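Atp-dependent DNA ligase (Psychromonas sp., PDB 4D05) probably joins breaks in duplex DNA at the expense of ATP, and is captured as its covalent enzyme-adenylate intermediate. Local coordinates at residues Ser24-Gly29 with Lys151-Met156; Leu143-Val148 with Leu175-Asp180. All blocks are in the same frame, centred on the assembly; numbering follows the deposited sequence.

From the N terminus the chain first passes through Ser24-Gly29, next to the adenylate, then meets helix 137-149, strand 154-159 and finally the exit into the OB-like domain. Interaction 1 closes a long loop of 121 residues by pairing strand 21-26 with strand 154-159. Interaction 2 closes a much shorter one of 26 residues, bringing helix 137-149 against the end of strand 173-175 and the linker that follows. Their segments alternate along the chain, so the two loops cross. A Schellman turn at Lys151 joins them, as does backbone pairing of Leu155 with Leu175. Together they tie nucleotide pocket, sheet, covering helix and interdomain linker into one unit.

Interaction 1. Residues Ser24-Gly29 with Lys151-Met156; sequences SEKLDG and KGEGLM. With AMP (adenosine monophosphate), chain H.
The adenine ring of the adenylate has selenomethionine Met156 against one face, its CG 3.4 Å from AMP C6, while its edge is read by the end of strand 21-26 and by Leu27 just beyond it. AMP N6 donates to both Ser24 OG and Glu25 O, and Leu27 N meets AMP N7 at 3.0 Å in a nearly straight bond (175°). This is the nucleotidyltransferase pocket of DNA ligases: Lys26-Gly29 forms the KxDG motif, and Glu153-Met156 fits motif IV. A second pair of flat groups, the carboxylates of Asp28 and Glu153, stacks with planes 23° apart and OD2 of Asp28 3.9 Å from OE2 of Glu153. This like-charge approach may raise the proton affinity of one of them, although Lys176 forms a salt bridge with Glu153. One water donates to Glu25 OE2 and Lys26 O and accepts from Glu153 N, while Arg70 also holds Glu25. The strands pair antiparallel through reciprocal Ser24-Met156 backbone bonds, Met156 N lying 2.8 Å from Ser24 O. Gly154 has backbone angles at which a CB would jam against the carbonyl O of Glu153. Lys26 runs extended past Met156 SE and bends at chi4 (-70°), where its NZ is bonded covalently to AMP P at 1.9 Å.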
loop_
_atom_site.group_PDB
_atom_site.type_symbol
_atom_site.label_atom_id
_atom_site.label_comp_id
_atom_site.label_asym_id
_atom_site.label_seq_id
_atom_site.Cartn_x
_atom_site.Cartn_y
_atom_site.Cartn_z
ATOM N N SER A 24 -10.656 0.547 5.242
ATOM C CA SER A 24 -10.776 -0.620 4.401
ATOM C C SER A 24 -9.438 -1.349 4.375
ATOM O O SER A 24 -8.409 -0.804 4.753
ATOM C CB SER A 24 -11.168 -0.187 2.966
ATOM O OG SER A 24 -10.168 0.648 2.414
ATOM N N GLU A 25 -9.466 -2.595 3.944
ATOM C CA GLU A 25 -8.226 -3.382 3.795
ATOM C C GLU A 25 -7.456 -2.949 2.556
ATOM O O GLU A 25 -7.999 -2.863 1.443
ATOM C CB GLU A 25 -8.563 -4.870 3.700
ATOM C CG GLU A 25 -7.302 -5.757 3.656
ATOM C CD GLU A 25 -7.579 -7.236 3.735
ATOM O OE1 GLU A 25 -8.659 -7.604 4.244
ATOM O OE2 GLU A 25 -6.707 -8.041 3.289
ATOM N N LYS A 26 -6.176 -2.668 2.741
ATOM C CA LYS A 26 -5.273 -2.374 1.632
ATOM C C LYS A 26 -5.011 -3.697 0.890
ATOM O O LYS A 26 -4.474 -4.629 1.466
ATOM C CB LYS A 26 -3.970 -1.824 2.210
ATOM C CG LYS A 26 -2.958 -1.289 1.210
ATOM C CD LYS A 26 -1.766 -0.747 2.010
ATOM C CE LYS A 26 -0.832 0.104 1.119
ATOM N NZ LYS A 26 -0.192 -0.856 0.214
ATOM N N LEU A 27 -5.401 -3.772 -0.380
ATOM C CA LEU A 27 -5.274 -5.032 -1.121
ATOM C C LEU A 27 -4.039 -4.983 -2.022
ATOM O O LEU A 27 -3.762 -3.975 -2.652
ATOM C CB LEU A 27 -6.504 -5.273 -2.005
ATOM C CG LEU A 27 -7.841 -5.314 -1.295
ATOM C CD1 LEU A 27 -8.964 -5.719 -2.268
ATOM C CD2 LEU A 27 -7.789 -6.257 -0.099
ATOM N N ASP A 28 -3.303 -6.090 -2.052
ATOM C CA ASP A 28 -2.096 -6.195 -2.871
ATOM C C ASP A 28 -2.498 -6.833 -4.201
ATOM O O ASP A 28 -2.372 -8.045 -4.405
ATOM C CB ASP A 28 -1.077 -7.075 -2.166
ATOM C CG ASP A 28 0.310 -7.007 -2.800
ATOM O OD1 ASP A 28 0.650 -6.068 -3.543
ATOM O OD2 ASP A 28 1.099 -7.896 -2.476
ATOM N N GLY A 29 -2.985 -5.993 -5.089
ATOM C CA GLY A 29 -3.372 -6.423 -6.431
ATOM C C GLY A 29 -2.817 -5.514 -7.494
ATOM O O GLY A 29 -1.776 -4.875 -7.313
ATOM N N LYS A 151 -2.443 -12.192 6.973
ATOM C CA LYS A 151 -1.674 -12.120 5.715
ATOM C C LYS A 151 -2.212 -11.076 4.748
ATOM O O LYS A 151 -1.876 -11.081 3.536
ATOM C CB LYS A 151 -1.577 -13.485 5.031
ATOM C CG LYS A 151 -1.073 -14.574 5.926
ATOM C CD LYS A 151 0.236 -14.186 6.492
ATOM C CE LYS A 151 0.940 -15.384 7.123
ATOM N NZ LYS A 151 2.159 -14.893 7.788
ATOM N N GLY A 152 -3.003 -10.153 5.274
ATOM C CA GLY A 152 -3.340 -8.954 4.540
ATOM C C GLY A 152 -2.238 -7.909 4.601
ATOM O O GLY A 152 -1.341 -7.976 5.433
ATOM N N GLU A 153 -2.333 -6.891 3.755
ATOM C CA GLU A 153 -1.237 -5.949 3.556
ATOM C C GLU A 153 -1.256 -4.771 4.537
ATOM O O GLU A 153 -0.223 -4.254 4.937
ATOM C CB GLU A 153 -1.269 -5.444 2.095
ATOM C CG GLU A 153 0.027 -4.879 1.572
ATOM C CD GLU A 153 1.060 -5.946 1.210
ATOM O OE1 GLU A 153 0.886 -7.121 1.581
ATOM O OE2 GLU A 153 2.062 -5.611 0.546
ATOM N N GLY A 154 -2.450 -4.335 4.915
ATOM C CA GLY A 154 -2.578 -3.157 5.743
ATOM C C GLY A 154 -3.975 -2.577 5.605
ATOM O O GLY A 154 -4.911 -3.296 5.229
ATOM N N LEU A 155 -4.101 -1.289 5.935
ATOM C CA LEU A 155 -5.390 -0.599 5.862
ATOM C C LEU A 155 -5.289 0.669 5.029
ATOM O O LEU A 155 -4.206 1.217 4.830
ATOM C CB LEU A 155 -5.859 -0.213 7.281
ATOM C CG LEU A 155 -6.055 -1.382 8.229
ATOM C CD1 LEU A 155 -6.353 -0.893 9.658
ATOM C CD2 LEU A 155 -7.158 -2.222 7.708
HETATM N N MSE A 156 -6.432 1.130 4.539
HETATM C CA MSE A 156 -6.570 2.428 3.936
HETATM C C MSE A 156 -7.647 3.215 4.662
HETATM O O MSE A 156 -8.624 2.642 5.103
HETATM C CB MSE A 156 -7.003 2.306 2.456
HETATM C CG MSE A 156 -6.071 1.457 1.582
HETATM SE SE MSE A 156 -4.340 2.337 1.233
HETATM C CE MSE A 156 -5.026 4.057 0.572
HETATM P P AMP H . 0.521 0.259 -1.213
HETATM O O1P AMP H . 1.541 1.222 -0.675
HETATM O O2P AMP H . 0.834 -0.879 -2.167
HETATM O "O5'" AMP H . -0.692 1.135 -1.740
HETATM C "C5'" AMP H . -1.812 0.382 -2.147
HETATM C "C4'" AMP H . -2.242 0.942 -3.468
HETATM O "O4'" AMP H . -3.398 0.288 -3.944
HETATM C "C3'" AMP H . -2.567 2.382 -3.252
HETATM O "O3'" AMP H . -1.967 3.052 -4.371
HETATM C "C2'" AMP H . -4.066 2.438 -3.299
HETATM O "O2'" AMP H . -4.238 3.655 -4.029
HETATM C "C1'" AMP H . -4.561 1.096 -3.917
HETATM N N9 AMP H . -5.472 0.358 -2.977
HETATM C C8 AMP H . -5.447 -0.935 -2.545
HETATM N N7 AMP H . -6.433 -1.212 -1.656
HETATM C C5 AMP H . -7.146 -0.066 -1.565
HETATM C C6 AMP H . -8.293 0.375 -0.768
HETATM N N6 AMP H . -8.904 -0.491 0.054
HETATM N N1 AMP H . -8.701 1.635 -0.956
HETATM C C2 AMP H . -8.065 2.518 -1.738
HETATM N N3 AMP H . -7.013 2.208 -2.475
HETATM C C4 AMP H . -6.518 0.948 -2.420
HETATM O O HOH W 1 -4.586 -7.309 1.853
#

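Interaction 2. Residues Leu143-Val148 with Leu175-Asp180; sequences LLNKVV and LKKFED
Leu144 carries the apolar half of this contact, pointing from the helix into the corner where strand 173-175 gives way to the linker. Its CD2 methyl touches two partners at once: it lies 3.9 Å from CG of Leu175 and equally 3.9 Å from CG of Lys177. The other methyl, CD1, rests 3.7 Å from the carbonyl O of Leu175. Both leucines have CG anti to the backbone N, and their side chains cross obliquely. Lys177 instead slides past Leu144 in the opposite direction, its CG passing the leucine's branch before the chain reaches the polar half of the contact one residue further along the helix. There Lys177 NZ donates to Asn145 OD1 across a short 2.6 Å, approaching in the carbonyl plane on a lone pair, with a C=O...N angle of 134°. CG of Asn145 is anti to its backbone N (chi1 -168°), which brings OD1 round to the lysine. Lys177 is skewed at chi2 (-149°) but otherwise extended from there, and so spans the distance to the amide. Val148, one helical turn on from Leu144, adds a looser touch, its CG2 standing 4.4 Å from Lys177 CG.

In the second shell, Leu155, on strand 154-159, packs on Leu144 and shares backbone hydrogen bonds with Leu175. Beyond Lys177, Phe178 makes a cation-pi contact with Arg236, and Glu179 joins strand 179-190 to strand 232-237 by pairing with Phe237. Helix 137-149 thus lies against strands 154-159 and 173-175 of the adenylation domain, at the point where the chain leaves for the OB-like sheet.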
loop_
_atom_site.group_PDB
_atom_site.type_symbol
_atom_site.label_atom_id
_atom_site.label_comp_id
_atom_site.label_asym_id
_atom_site.label_seq_id
_atom_site.Cartn_x
_atom_site.Cartn_y
_atom_site.Cartn_z
ATOM N N LEU A 143 -7.100 -3.573 14.695
ATOM C CA LEU A 143 -7.583 -4.025 13.385
ATOM C C LEU A 143 -6.413 -4.251 12.422
ATOM O O LEU A 143 -6.382 -5.261 11.726
ATOM C CB LEU A 143 -8.576 -3.035 12.791
ATOM C CG LEU A 143 -9.020 -3.348 11.371
ATOM C CD1 LEU A 143 -9.686 -4.701 11.254
ATOM C CD2 LEU A 143 -9.932 -2.253 10.915
ATOM N N LEU A 144 -5.460 -3.321 12.411
ATOM C CA LEU A 144 -4.275 -3.468 11.553
ATOM C C LEU A 144 -3.594 -4.810 11.859
ATOM O O LEU A 144 -3.197 -5.560 10.959
ATOM C CB LEU A 144 -3.339 -2.296 11.740
ATOM C CG LEU A 144 -2.047 -2.332 10.954
ATOM C CD1 LEU A 144 -2.319 -2.400 9.488
ATOM C CD2 LEU A 144 -1.246 -1.084 11.302
ATOM N N ASN A 145 -3.394 -5.094 13.141
ATOM C CA ASN A 145 -2.824 -6.383 13.512
ATOM C C ASN A 145 -3.634 -7.595 13.043
ATOM O O ASN A 145 -3.084 -8.575 12.571
ATOM C CB ASN A 145 -2.617 -6.491 15.033
ATOM C CG ASN A 145 -1.760 -7.697 15.381
ATOM O OD1 ASN A 145 -0.631 -7.830 14.877
ATOM N ND2 ASN A 145 -2.282 -8.584 16.191
ATOM N N LYS A 146 -4.956 -7.554 13.195
ATOM C CA LYS A 146 -5.786 -8.651 12.722
ATOM C C LYS A 146 -5.573 -8.915 11.234
ATOM O O LYS A 146 -5.434 -10.067 10.801
ATOM C CB LYS A 146 -7.246 -8.348 12.979
ATOM C CG LYS A 146 -7.611 -8.311 14.436
ATOM C CD LYS A 146 -9.142 -7.948 14.626
ATOM C CE LYS A 146 -9.541 -7.789 16.078
ATOM N NZ LYS A 146 -11.019 -7.459 16.145
ATOM N N VAL A 147 -5.542 -7.840 10.475
ATOM C CA VAL A 147 -5.424 -7.942 9.017
ATOM C C VAL A 147 -4.047 -8.497 8.669
ATOM O O VAL A 147 -3.930 -9.450 7.884
ATOM C CB VAL A 147 -5.616 -6.574 8.395
ATOM C CG1 VAL A 147 -5.155 -6.567 6.919
ATOM C CG2 VAL A 147 -7.053 -6.196 8.483
ATOM N N VAL A 148 -2.998 -7.965 9.301
ATOM C CA VAL A 148 -1.633 -8.401 8.957
ATOM C C VAL A 148 -1.338 -9.859 9.406
ATOM O O VAL A 148 -0.691 -10.638 8.679
ATOM C CB VAL A 148 -0.600 -7.404 9.509
ATOM C CG1 VAL A 148 0.839 -7.965 9.444
ATOM C CG2 VAL A 148 -0.730 -6.055 8.785
ATOM N N LEU A 175 -2.065 2.934 5.659
ATOM C CA LEU A 175 -1.576 2.552 6.987
ATOM C C LEU A 175 -1.017 1.138 6.936
ATOM O O LEU A 175 -1.751 0.149 6.798
ATOM C CB LEU A 175 -2.709 2.670 8.012
ATOM C CG LEU A 175 -2.392 2.105 9.389
ATOM C CD1 LEU A 175 -1.162 2.724 9.996
ATOM C CD2 LEU A 175 -3.602 2.322 10.303
ATOM N N LYS A 176 0.307 1.035 7.036
ATOM C CA LYS A 176 0.955 -0.269 7.141
ATOM C C LYS A 176 1.694 -0.282 8.464
ATOM O O LYS A 176 1.916 0.773 9.076
ATOM C CB LYS A 176 1.904 -0.514 5.957
ATOM C CG LYS A 176 1.155 -0.696 4.631
ATOM C CD LYS A 176 2.054 -1.040 3.461
ATOM C CE LYS A 176 2.455 -2.510 3.498
ATOM N NZ LYS A 176 2.994 -2.994 2.168
ATOM N N LYS A 177 2.074 -1.461 8.920
ATOM C CA LYS A 177 2.823 -1.546 10.170
ATOM C C LYS A 177 4.144 -0.848 10.121
ATOM O O LYS A 177 4.601 -0.271 11.128
ATOM C CB LYS A 177 3.013 -3.003 10.586
ATOM C CG LYS A 177 1.777 -3.515 11.308
ATOM C CD LYS A 177 2.075 -4.524 12.322
ATOM C CE LYS A 177 0.782 -4.994 12.987
ATOM N NZ LYS A 177 1.067 -6.194 13.795
ATOM N N PHE A 178 4.759 -0.871 8.951
ATOM C CA PHE A 178 6.006 -0.193 8.772
ATOM C C PHE A 178 6.266 0.172 7.318
ATOM O O PHE A 178 5.557 -0.243 6.387
ATOM C CB PHE A 178 7.154 -1.070 9.288
ATOM C CG PHE A 178 7.211 -2.400 8.637
ATOM C CD1 PHE A 178 7.810 -2.549 7.397
ATOM C CD2 PHE A 178 6.651 -3.513 9.256
ATOM C CE1 PHE A 178 7.859 -3.803 6.779
ATOM C CE2 PHE A 178 6.690 -4.757 8.644
ATOM C CZ PHE A 178 7.297 -4.901 7.397
ATOM N N GLU A 179 7.314 0.982 7.177
ATOM C CA GLU A 179 7.883 1.441 5.922
ATOM C C GLU A 179 9.345 0.942 5.856
ATOM O O GLU A 179 9.982 0.737 6.881
ATOM C CB GLU A 179 7.895 2.997 5.909
ATOM C CG GLU A 179 6.513 3.691 6.112
ATOM C CD GLU A 179 6.640 5.227 6.237
ATOM O OE1 GLU A 179 7.112 5.858 5.245
ATOM O OE2 GLU A 179 6.298 5.793 7.332
ATOM N N ASP A 180 9.810 0.658 4.643
ATOM C CA ASP A 180 11.215 0.308 4.385
ATOM C C ASP A 180 11.823 1.388 3.456
ATOM O O ASP A 180 11.103 2.052 2.699
ATOM C CB ASP A 180 11.336 -1.096 3.754
ATOM C CG ASP A 180 11.174 -2.241 4.772
ATOM O OD1 ASP A 180 11.012 -1.978 5.987
ATOM O OD2 ASP A 180 11.234 -3.425 4.350
#